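Local coordinates for protein glutaryl-CoA dehydrogenase (Mycobacterium smegmatis, PDB 3SF6) that is a flavoprotein of the acyl-CoA dehydrogenase family that carries a bound dihydroflavine-adenine dinucleotide, at residues 118-123 with 137-142; 62-67 with 226-231; 67-72 with 141-146. All blocks are in the same frame, centred on the assembly; numbering follows the deposited sequence.

Interaction 1 (118-123 with 137-142)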
# COMPACT_ATOMS: atom_id res chain seq x y z
N LEU A 118 18.34 -10.48 26.85
CA LEU A 118 19.46 -11.03 26.12
C LEU A 118 20.57 -11.47 27.07
O LEU A 118 20.80 -12.68 27.22
CB LEU A 118 20.01 -10.08 25.05
CG LEU A 118 19.05 -9.83 23.87
CD1 LEU A 118 19.67 -8.80 22.86
CD2 LEU A 118 18.60 -11.12 23.20
N ALA A 119 21.26 -10.51 27.69
CA ALA A 119 22.45 -10.84 28.51
C ALA A 119 22.09 -11.58 29.80
O ALA A 119 22.53 -12.74 30.01
CB ALA A 119 23.30 -9.59 28.81
N MET A 120 21.19 -11.02 30.62
CA MET A 120 20.77 -11.75 31.83
C MET A 120 20.07 -13.08 31.50
O MET A 120 20.31 -14.12 32.14
CB MET A 120 19.88 -10.88 32.72
CG MET A 120 20.62 -9.76 33.41
SD MET A 120 19.50 -8.56 34.21
CE MET A 120 19.09 -9.50 35.69
N TYR A 121 19.16 -13.04 30.53
CA TYR A 121 18.44 -14.25 30.13
C TYR A 121 19.41 -15.37 29.75
O TYR A 121 19.23 -16.52 30.15
CB TYR A 121 17.50 -13.97 28.98
CG TYR A 121 16.72 -15.21 28.57
CD1 TYR A 121 15.51 -15.54 29.18
CD2 TYR A 121 17.19 -16.04 27.59
CE1 TYR A 121 14.80 -16.70 28.79
CE2 TYR A 121 16.50 -17.19 27.21
CZ TYR A 121 15.33 -17.51 27.81
OH TYR A 121 14.69 -18.64 27.38
N ALA A 122 20.43 -15.04 28.95
CA ALA A 122 21.39 -16.05 28.54
C ALA A 122 22.05 -16.74 29.74
O ALA A 122 22.20 -17.96 29.78
CB ALA A 122 22.48 -15.45 27.60
N ILE A 123 22.48 -15.93 30.70
CA ILE A 123 23.12 -16.42 31.93
C ILE A 123 22.10 -17.23 32.76
O ILE A 123 22.40 -18.32 33.25
CB ILE A 123 23.74 -15.25 32.71
CG1 ILE A 123 24.92 -14.64 31.93
CG2 ILE A 123 24.24 -15.74 34.08
CD1 ILE A 123 25.45 -13.29 32.50
N PRO A 137 22.59 -10.75 40.21
CA PRO A 137 22.05 -9.69 41.10
C PRO A 137 22.59 -8.30 40.81
O PRO A 137 21.85 -7.32 40.84
CB PRO A 137 22.48 -10.16 42.50
CG PRO A 137 22.58 -11.70 42.34
CD PRO A 137 23.16 -11.88 40.96
N ASP A 138 23.87 -8.19 40.46
CA ASP A 138 24.42 -6.89 40.10
C ASP A 138 23.93 -6.35 38.73
O ASP A 138 23.91 -5.14 38.50
CB ASP A 138 25.93 -6.92 40.06
CG ASP A 138 26.58 -6.92 41.45
OD1 ASP A 138 25.90 -6.69 42.48
OD2 ASP A 138 27.80 -7.14 41.47
N MET A 139 23.55 -7.26 37.85
CA MET A 139 22.90 -6.88 36.60
C MET A 139 21.46 -6.40 36.83
O MET A 139 21.01 -5.41 36.24
CB MET A 139 22.96 -8.03 35.58
CG MET A 139 24.40 -8.30 35.12
SD MET A 139 24.54 -9.73 34.07
CE MET A 139 24.19 -8.98 32.43
N ALA A 140 20.76 -7.06 37.73
CA ALA A 140 19.38 -6.64 38.05
C ALA A 140 19.37 -5.27 38.70
O ALA A 140 18.48 -4.49 38.46
CB ALA A 140 18.72 -7.66 38.97
N SER A 141 20.40 -4.93 39.47
CA SER A 141 20.46 -3.62 40.10
C SER A 141 21.01 -2.53 39.19
O SER A 141 21.02 -1.37 39.55
CB SER A 141 21.32 -3.66 41.37
OG SER A 141 22.70 -3.85 41.02
N GLY A 142 21.54 -2.92 38.05
CA GLY A 142 22.13 -1.99 37.12
C GLY A 142 23.56 -1.61 37.41
O GLY A 142 24.15 -0.81 36.66

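Interaction 2 (62-67 with 226-231)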
# COMPACT_ATOMS: atom_id res chain seq x y z
N LEU A 62 24.44 9.68 26.30
CA LEU A 62 23.57 9.66 27.47
C LEU A 62 24.35 9.05 28.62
O LEU A 62 25.34 8.36 28.39
CB LEU A 62 22.29 8.87 27.19
CG LEU A 62 22.29 7.34 27.29
CD1 LEU A 62 20.86 6.81 27.39
CD2 LEU A 62 23.05 6.72 26.10
N PRO A 63 23.95 9.36 29.86
CA PRO A 63 24.62 8.81 31.03
C PRO A 63 24.18 7.36 31.24
O PRO A 63 23.44 7.05 32.16
CB PRO A 63 24.18 9.73 32.16
CG PRO A 63 22.81 10.21 31.71
CD PRO A 63 22.93 10.37 30.22
N ALA A 64 24.61 6.49 30.35
CA ALA A 64 24.08 5.14 30.32
C ALA A 64 24.32 4.39 31.64
O ALA A 64 23.43 3.70 32.14
CB ALA A 64 24.68 4.36 29.15
N ARG A 65 25.53 4.53 32.20
CA ARG A 65 25.84 3.81 33.45
C ARG A 65 24.97 4.29 34.60
O ARG A 65 24.42 3.47 35.35
CB ARG A 65 27.34 3.90 33.79
CG ARG A 65 28.18 3.08 32.84
CD ARG A 65 29.62 2.99 33.29
NE ARG A 65 30.56 2.81 32.17
CZ ARG A 65 30.96 3.76 31.30
NH1 ARG A 65 30.52 5.03 31.36
NH2 ARG A 65 31.83 3.42 30.35
N GLU A 66 24.81 5.61 34.74
CA GLU A 66 23.98 6.16 35.79
C GLU A 66 22.52 5.77 35.55
O GLU A 66 21.80 5.43 36.49
CB GLU A 66 24.10 7.68 35.86
N LEU A 67 22.08 5.79 34.30
CA LEU A 67 20.71 5.42 33.99
C LEU A 67 20.41 3.95 34.30
O LEU A 67 19.31 3.61 34.80
CB LEU A 67 20.38 5.73 32.52
CG LEU A 67 18.93 5.53 32.12
CD1 LEU A 67 18.05 6.56 32.81
CD2 LEU A 67 18.80 5.62 30.54
N ALA A 226 20.10 7.66 21.24
CA ALA A 226 20.12 7.61 22.71
C ALA A 226 20.38 6.20 23.22
O ALA A 226 19.78 5.76 24.18
CB ALA A 226 18.85 8.24 23.33
N SER A 227 21.31 5.53 22.57
CA SER A 227 21.73 4.17 22.93
C SER A 227 23.20 4.11 22.58
O SER A 227 23.66 4.85 21.72
CB SER A 227 20.94 3.12 22.13
OG SER A 227 21.26 1.78 22.48
N VAL A 228 23.94 3.24 23.23
CA VAL A 228 25.33 3.01 22.91
C VAL A 228 25.37 1.79 21.99
O VAL A 228 24.79 0.79 22.35
CB VAL A 228 26.10 2.67 24.19
CG1 VAL A 228 27.56 2.16 23.89
CG2 VAL A 228 26.13 3.87 25.12
N THR A 229 26.01 1.90 20.83
CA THR A 229 26.11 0.79 19.88
C THR A 229 27.57 0.66 19.53
O THR A 229 28.21 1.68 19.21
CB THR A 229 25.32 1.06 18.59
OG1 THR A 229 24.02 1.60 18.89
CG2 THR A 229 25.14 -0.25 17.81
N SER A 230 28.13 -0.57 19.55
CA SER A 230 29.57 -0.75 19.52
C SER A 230 30.05 -1.87 18.62
O SER A 230 29.32 -2.81 18.29
CB SER A 230 30.06 -1.07 20.93
OG SER A 230 29.64 -0.06 21.82
N GLU A 231 31.32 -1.77 18.24
CA GLU A 231 32.10 -2.88 17.72
C GLU A 231 32.82 -3.56 18.91
O GLU A 231 33.40 -2.85 19.74
CB GLU A 231 33.15 -2.32 16.77
CG GLU A 231 34.09 -3.33 16.17
CD GLU A 231 35.23 -2.67 15.40
OE1 GLU A 231 35.84 -1.67 15.86
OE2 GLU A 231 35.52 -3.20 14.33

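Interaction 3 (67-72 with 141-146)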
# COMPACT_ATOMS: atom_id res chain seq x y z
N LEU A 67 22.08 5.79 34.30
CA LEU A 67 20.71 5.42 33.99
C LEU A 67 20.41 3.95 34.30
O LEU A 67 19.31 3.61 34.80
CB LEU A 67 20.38 5.73 32.52
CG LEU A 67 18.93 5.53 32.12
CD1 LEU A 67 18.05 6.56 32.81
CD2 LEU A 67 18.80 5.62 30.54
N ALA A 68 21.34 3.07 33.98
CA ALA A 68 21.18 1.66 34.29
C ALA A 68 20.95 1.45 35.79
O ALA A 68 20.08 0.69 36.19
CB ALA A 68 22.38 0.84 33.77
N VAL A 69 21.74 2.14 36.63
CA VAL A 69 21.54 2.05 38.06
C VAL A 69 20.15 2.52 38.46
O VAL A 69 19.45 1.88 39.26
CB VAL A 69 22.63 2.82 38.85
CG1 VAL A 69 22.21 2.95 40.35
CG2 VAL A 69 23.93 2.11 38.70
N GLU A 70 19.74 3.66 37.93
CA GLU A 70 18.41 4.18 38.21
C GLU A 70 17.32 3.16 37.87
O GLU A 70 16.39 2.93 38.66
CB GLU A 70 18.19 5.50 37.44
CG GLU A 70 16.91 6.21 37.75
CD GLU A 70 16.83 7.62 37.12
OE1 GLU A 70 17.68 7.95 36.28
OE2 GLU A 70 15.90 8.40 37.46
N LEU A 71 17.39 2.62 36.66
CA LEU A 71 16.37 1.68 36.19
C LEU A 71 16.40 0.37 36.99
O LEU A 71 15.36 -0.17 37.37
CB LEU A 71 16.57 1.38 34.71
CG LEU A 71 16.39 2.58 33.79
CD1 LEU A 71 16.78 2.24 32.33
CD2 LEU A 71 14.94 3.12 33.90
N GLY A 72 17.61 -0.11 37.29
CA GLY A 72 17.75 -1.34 38.06
C GLY A 72 17.19 -1.20 39.46
O GLY A 72 16.49 -2.09 39.95
N SER A 141 20.40 -4.93 39.47
CA SER A 141 20.46 -3.62 40.10
C SER A 141 21.01 -2.53 39.19
O SER A 141 21.02 -1.37 39.55
CB SER A 141 21.32 -3.66 41.37
OG SER A 141 22.70 -3.85 41.02
N GLY A 142 21.54 -2.92 38.05
CA GLY A 142 22.13 -1.99 37.12
C GLY A 142 23.56 -1.61 37.41
O GLY A 142 24.15 -0.81 36.66
N HIS A 143 24.13 -2.19 38.48
CA HIS A 143 25.52 -1.87 38.79
C HIS A 143 26.52 -2.52 37.86
O HIS A 143 27.62 -2.00 37.75
CB HIS A 143 25.81 -2.14 40.24
CG HIS A 143 25.20 -1.12 41.12
ND1 HIS A 143 23.90 -1.20 41.54
CD2 HIS A 143 25.67 0.09 41.53
CE1 HIS A 143 23.61 -0.13 42.26
NE2 HIS A 143 24.67 0.67 42.27
N ARG A 144 26.14 -3.59 37.15
CA ARG A 144 26.95 -4.17 36.09
C ARG A 144 26.07 -4.26 34.84
O ARG A 144 24.91 -4.69 34.91
CB ARG A 144 27.47 -5.55 36.49
CG ARG A 144 28.45 -5.53 37.66
CD ARG A 144 29.76 -4.87 37.33
NE ARG A 144 30.67 -4.85 38.48
CZ ARG A 144 30.89 -3.78 39.24
NH1 ARG A 144 30.23 -2.63 39.02
NH2 ARG A 144 31.75 -3.85 40.26
N ILE A 145 26.62 -3.78 33.73
CA ILE A 145 25.90 -3.72 32.47
C ILE A 145 26.37 -4.85 31.56
O ILE A 145 27.58 -5.12 31.46
CB ILE A 145 26.07 -2.36 31.79
CG1 ILE A 145 25.41 -1.27 32.62
CG2 ILE A 145 25.50 -2.41 30.35
CD1 ILE A 145 25.64 0.16 32.05
N GLY A 146 25.42 -5.52 30.93
CA GLY A 146 25.72 -6.55 29.94
C GLY A 146 25.47 -6.14 28.50
O GLY A 146 24.77 -5.17 28.19

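Interaction 1 (118-123 with 137-142)
Two methionines from successive helices, 106-126 and 129-140, run past each other in opposite directions and carry most of this contact. Met120 and Met139 lie at the closest backbone approach, 7.1 Å between their CA atoms, and have nearly the same shape: CG anti to the carbonyl carbon, an extended second torsion, and a bend at chi3 (78° in Met120). The tight part is where the chains overlap, with Met120 CG 3.6 Å from Met139 CB. Beyond it the Met120 thioether swings its CE over the backbone of the last helical turn, 3.6 Å from Ala140 N and 3.8 Å from Ala140 CB. Met139 reaches the other way, laying CE against Ala119 CB at 3.8 Å. The contact loosens at Ile123, which crosses Met139 obliquely and brings CD1 no nearer than 4.0 Å to Met139 SD. The solvent side is marked by Pro137, exposed, with its CB directed away from 118-123, and by Asp138, whose carboxylate leads outward. All five touching residues are buried in the helical N-terminal domain of the acyl-CoA dehydrogenase fold; Met120 also packs on Leu81, and Met139 on Val190 of strand 190-197. Thioethers meet methyls and methylenes and no hydrogen bond crosses, so between these two segments cohesion comes from dispersion and burial, a directional bond between the helices being supplied nearby by Gln115 NE2 to Met139 O.

Interaction 2 (62-67 with 226-231)
Apolar contacts centre on Leu62, whose side chain supplies the largest share of the surface buried here. Its CG sits in the crowded position between the backbone N and the carbonyl carbon (chi1 81°), and this sends the two methyls across to 226-231. CD2 stands 4.3 Å from Val228 CG2. The same valine methyl is approached by Ala64 CB, also at 4.3 Å, so Val228 CG2 meets one methyl from just before helix 64-73 and one from its first turn. These separations are longer than close methyl packing, and the contact is correspondingly loose, with 145 Å² buried in all. Trp56 of helix 53-59 also packs on Leu62.

Contacts between side chain and backbone are closer. Leu62 CD1 lies 3.5 Å from Ala226 O, and CD2 comes within 4.1 Å of Ser227 N, so the leucine fork rests against the peptide that joins these two residues. Ser227 itself turns its CB away from helix 64-73, to the side where its side chain is about 6 Å from the bound dihydroflavine-adenine dinucleotide. The contact thus joins the N-terminal helical domain and the middle beta domain of the acyl-CoA dehydrogenase fold, through the start of helix 64-73 and the lead-in to strand 229-240.

No hydrogen bond crosses between the segments; those present lie within 62-67 or run from 226-231 to its own neighbours. Pro63, at the N-cap position, is the centre of an inverse gamma turn, in which Ala64 N makes a weak bond to Leu62 O. Pro63 O then accepts Leu67 N at 2.8 Å, opening the helix. On the strand side, Val228 is backbone-bonded to Asn184, and Thr229 OG1 is hydrogen-bonded to Lys221 NZ.

Interaction 3 (67-72 with 141-146)
With CG1 anti to its backbone N (chi1 168°), Val69 turns both methyls to the imidazole of His143, whose own CG is anti to the carbonyl carbon (chi1 -73°), a torsion that brings the ring back near helix 64-73 although its CB leaves in the other direction. The result is a CH-pi contact: Val69 CG2 lies over the ring face, 4.0 Å from the His143 ring centroid. The segment 141-146 includes the Schellman motif that ends helix 129-140, with Gly142 at positive phi, and leads into strand 146-149.

The backbones are close enough to touch directly. Gly142 CA sits 3.5 Å from Ala68 O in a CA-H...O contact with 159° at the hydrogen, and Gly72 CA makes a similar one to Ser141 O. With no side chain on Gly72 or Gly142, the backbones approach to 4.1 Å between the CA atoms of Gly72 and Ser141. Deeper in, Ile145 CD1 packs on Ala68 CB at 3.7 Å.

In the conformer described, Ser141 OG and His143 ND1 share a hydrogen bond, in which either could donate, that would favour this ring orientation. Arg144 bends back to its neighbour's carbonyl: NH1 donates to His143 O at 3.0 Å, approaching from above the carbonyl plane.

How the interactions relate
Interactions 1 and 3 touch and share Ser141 and Gly142, their centres 9 Å apart: Asp138 O and Arg144 N, 3.0 Å apart, form a probable hydrogen bond between them, while Met139 CE packs on Gly146 CA. Interactions 2 and 3 both use helix 64-73, share Leu67, and meet where Ile145 CD1 lies 3.9 Å from Arg65 CA. Interactions 1 and 2 do not touch; their centres are 16 Å apart, with interaction 3 meeting both. The side chains of Ser227, Ala119 and Ile145 are about 6, 9 and 10 Å from the bound dihydroflavine-adenine dinucleotide, too far for direct contact, and of these the one in interaction 2 comes nearest.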